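Local coordinates for designed Anbu Protein (Synthetic construct, PDB 5LOY) that is a consensus-designed ancestral beta subunit of the proteasome family that assembles helically and probably acts as an N-terminal nucleophile peptide hydrolase, at residues S78-A83 with E121-F126. Coordinates in Å, arbitrary orientation, origin at the centre of the assembly. Residue numbers count along the deposited sequence, not the author numbering.
Sequences SMFEAA and EPPRLF
Helix 79-83 (phi/psi about -60/-40; S78 O to A82 N and M79 O to A83 N, both 3.0 Å) runs nearly parallel to strand 124-126, crossing at -20° with the axes 9.1 Å apart; the CA atoms of M79 and R124 lie 6.8 Å apart, those of A83 and F126 6.9 Å. S78, extended (-156/158), is the N-cap: small and polar, with chi1 p, it lets OG accept from E81 N at 3.3 Å. First-turn amides have no preceding-turn carbonyl to donate to, so M79 N donates to E121 OE2 at 3.1 Å (158°), carried across by the long side chain of E121 (chi1 t). E121 OE2 also takes R124 NH1 at 3.2 Å in a salt bridge; R124, extended with chi1 m and chi2 t, pairs through NE with E136 on the adjoining strand. M79 CB, directed toward the strand, packs 3.7 Å from F126 CE1. F80 lies alongside, CA 3.7 Å from F126 CZ and CB 3.8 Å from R124 NH2; though exposed, its large ring (chi1 t) helps cover R124 and F126 and meets F134 edge-to-face. E81 points away, as suits a charge. A83's small methyl permits close approach: CB sits over the F126 ring, 4.2 Å from its centroid, a CH-pi contact. Strand alternation turns R124 and F126 to the helix and L125 to the other sheet, as required in the alpha-beta-beta-alpha sandwich of proteasome-type Ntn hydrolases.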
ATOM      1  N   SER A  78      28.789   6.368 -18.198  1.00 55.77           N
ATOM      2  CA  SER A  78      27.366   6.188 -18.506  1.00 53.71           C
ATOM      3  C   SER A  78      26.606   5.932 -17.216  1.00 49.81           C
ATOM      4  O   SER A  78      27.193   5.557 -16.212  1.00 49.31           O
ATOM      5  CB  SER A  78      27.155   5.030 -19.496  1.00 54.90           C
ATOM      6  OG  SER A  78      27.213   3.773 -18.851  1.00 54.18           O
ATOM      7  N   MET A  79      25.310   6.187 -17.226  1.00 48.58           N
ATOM      8  CA  MET A  79      24.493   5.939 -16.047  1.00 47.47           C
ATOM      9  C   MET A  79      24.449   4.466 -15.671  1.00 44.69           C
ATOM     10  O   MET A  79      24.321   4.136 -14.514  1.00 40.12           O
ATOM     11  CB  MET A  79      23.077   6.451 -16.264  1.00 49.65           C
ATOM     12  CG  MET A  79      22.962   7.974 -16.190  1.00 53.15           C
ATOM     13  SD  MET A  79      23.078   8.692 -14.532  1.00 52.19           S
ATOM     14  CE  MET A  79      22.440   7.402 -13.502  1.00 46.47           C
ATOM     15  N   PHE A  80      24.567   3.582 -16.651  1.00 44.95           N
ATOM     16  CA  PHE A  80      24.675   2.164 -16.353  1.00 43.84           C
ATOM     17  C   PHE A  80      25.923   1.912 -15.495  1.00 44.89           C
ATOM     18  O   PHE A  80      25.835   1.219 -14.488  1.00 44.21           O
ATOM     19  CB  PHE A  80      24.691   1.340 -17.647  1.00 44.71           C
ATOM     20  CG  PHE A  80      24.687  -0.150 -17.434  1.00 44.98           C
ATOM     21  CD1 PHE A  80      25.881  -0.845 -17.256  1.00 45.98           C
ATOM     22  CD2 PHE A  80      23.487  -0.871 -17.449  1.00 43.65           C
ATOM     23  CE1 PHE A  80      25.882  -2.220 -17.067  1.00 46.17           C
ATOM     24  CE2 PHE A  80      23.487  -2.236 -17.265  1.00 43.28           C
ATOM     25  CZ  PHE A  80      24.685  -2.912 -17.077  1.00 45.01           C
ATOM     26  N   GLU A  81      27.073   2.458 -15.881  1.00 46.32           N
ATOM     27  CA  GLU A  81      28.270   2.305 -15.070  1.00 48.23           C
ATOM     28  C   GLU A  81      28.137   2.986 -13.699  1.00 45.87           C
ATOM     29  O   GLU A  81      28.657   2.491 -12.708  1.00 46.72           O
ATOM     30  CB  GLU A  81      29.502   2.820 -15.813  1.00 53.25           C
ATOM     31  CG  GLU A  81      29.905   1.975 -17.039  1.00 58.79           C
ATOM     32  CD  GLU A  81      30.191   0.493 -16.712  1.00 63.15           C
ATOM     33  OE1 GLU A  81      30.866   0.212 -15.675  1.00 64.66           O
ATOM     34  OE2 GLU A  81      29.742  -0.404 -17.487  1.00 64.38           O
ATOM     35  N   ALA A  82      27.451   4.115 -13.633  1.00 44.06           N
ATOM     36  CA  ALA A  82      27.192   4.772 -12.352  1.00 43.36           C
ATOM     37  C   ALA A  82      26.436   3.859 -11.372  1.00 40.80           C
ATOM     38  O   ALA A  82      26.812   3.728 -10.203  1.00 38.67           O
ATOM     39  CB  ALA A  82      26.394   6.051 -12.570  1.00 43.57           C
ATOM     40  N   ALA A  83      25.384   3.224 -11.876  1.00 40.15           N
ATOM     41  CA  ALA A  83      24.571   2.296 -11.086  1.00 39.82           C
ATOM     42  C   ALA A  83      25.408   1.129 -10.604  1.00 41.13           C
ATOM     43  O   ALA A  83      25.284   0.694  -9.480  1.00 42.02           O
ATOM     44  CB  ALA A  83      23.387   1.792 -11.904  1.00 39.48           C
ATOM     45  N   GLU A 121      23.579  11.393 -24.089  1.00 66.02           N
ATOM     46  CA  GLU A 121      22.992  10.133 -23.665  1.00 64.14           C
ATOM     47  C   GLU A 121      21.608  10.637 -23.159  1.00 57.96           C
ATOM     48  O   GLU A 121      21.500  11.765 -22.682  1.00 56.15           O
ATOM     49  CB  GLU A 121      23.902   9.513 -22.564  1.00 64.82           C
ATOM     50  CG  GLU A 121      23.606   8.090 -22.054  1.00 66.16           C
ATOM     51  CD  GLU A 121      23.881   7.876 -20.535  1.00 62.72           C
ATOM     52  OE1 GLU A 121      23.325   8.630 -19.678  1.00 66.62           O
ATOM     53  OE2 GLU A 121      24.598   6.924 -20.189  1.00 56.53           O
ATOM     54  N   PRO A 122      20.539   9.866 -23.346  1.00 53.76           N
ATOM     55  CA  PRO A 122      19.301  10.403 -22.786  1.00 50.77           C
ATOM     56  C   PRO A 122      19.250  10.321 -21.266  1.00 47.28           C
ATOM     57  O   PRO A 122      20.172   9.797 -20.641  1.00 46.54           O
ATOM     58  CB  PRO A 122      18.210   9.525 -23.418  1.00 51.00           C
ATOM     59  CG  PRO A 122      18.913   8.347 -23.996  1.00 52.14           C
ATOM     60  CD  PRO A 122      20.294   8.803 -24.334  1.00 54.05           C
ATOM     61  N   PRO A 123      18.189  10.872 -20.664  1.00 46.50           N
ATOM     62  CA  PRO A 123      17.979  10.696 -19.220  1.00 44.32           C
ATOM     63  C   PRO A 123      17.640   9.251 -18.896  1.00 42.67           C
ATOM     64  O   PRO A 123      16.912   8.619 -19.661  1.00 43.24           O
ATOM     65  CB  PRO A 123      16.779  11.612 -18.900  1.00 43.30           C
ATOM     66  CG  PRO A 123      16.592  12.480 -20.094  1.00 45.98           C
ATOM     67  CD  PRO A 123      17.173  11.752 -21.269  1.00 47.36           C
ATOM     68  N   ARG A 124      18.159   8.745 -17.772  1.00 41.19           N
ATOM     69  CA  ARG A 124      17.990   7.342 -17.386  1.00 39.77           C
ATOM     70  C   ARG A 124      17.727   7.209 -15.881  1.00 37.87           C
ATOM     71  O   ARG A 124      18.068   8.104 -15.094  1.00 37.51           O
ATOM     72  CB  ARG A 124      19.220   6.531 -17.788  1.00 40.78           C
ATOM     73  CG  ARG A 124      19.473   6.496 -19.287  1.00 43.86           C
ATOM     74  CD  ARG A 124      20.830   5.899 -19.634  1.00 45.33           C
ATOM     75  NE  ARG A 124      20.808   4.439 -19.597  1.00 46.36           N
ATOM     76  CZ  ARG A 124      21.845   3.650 -19.889  1.00 47.02           C
ATOM     77  NH1 ARG A 124      23.033   4.172 -20.218  1.00 48.07           N
ATOM     78  NH2 ARG A 124      21.699   2.332 -19.833  1.00 45.66           N
ATOM     79  N   LEU A 125      17.118   6.093 -15.500  1.00 35.92           N
ATOM     80  CA  LEU A 125      16.671   5.871 -14.139  1.00 34.94           C
ATOM     81  C   LEU A 125      16.857   4.401 -13.745  1.00 34.49           C
ATOM     82  O   LEU A 125      16.411   3.503 -14.482  1.00 33.66           O
ATOM     83  CB  LEU A 125      15.201   6.229 -14.041  1.00 34.71           C
ATOM     84  CG  LEU A 125      14.579   6.098 -12.650  1.00 35.02           C
ATOM     85  CD1 LEU A 125      15.227   7.109 -11.710  1.00 36.75           C
ATOM     86  CD2 LEU A 125      13.069   6.296 -12.686  1.00 35.03           C
ATOM     87  N   PHE A 126      17.485   4.170 -12.583  1.00 32.86           N
ATOM     88  CA  PHE A 126      17.814   2.815 -12.108  1.00 32.24           C
ATOM     89  C   PHE A 126      17.350   2.550 -10.686  1.00 30.92           C
ATOM     90  O   PHE A 126      17.251   3.482  -9.882  1.00 30.70           O
ATOM     91  CB  PHE A 126      19.317   2.596 -12.129  1.00 32.90           C
ATOM     92  CG  PHE A 126      19.902   2.577 -13.500  1.00 33.93           C
ATOM     93  CD1 PHE A 126      20.181   3.754 -14.148  1.00 34.27           C
ATOM     94  CD2 PHE A 126      20.161   1.389 -14.148  1.00 34.87           C
ATOM     95  CE1 PHE A 126      20.721   3.737 -15.420  1.00 35.76           C
ATOM     96  CE2 PHE A 126      20.687   1.368 -15.435  1.00 35.70           C
ATOM     97  CZ  PHE A 126      20.959   2.544 -16.070  1.00 36.32           C
TER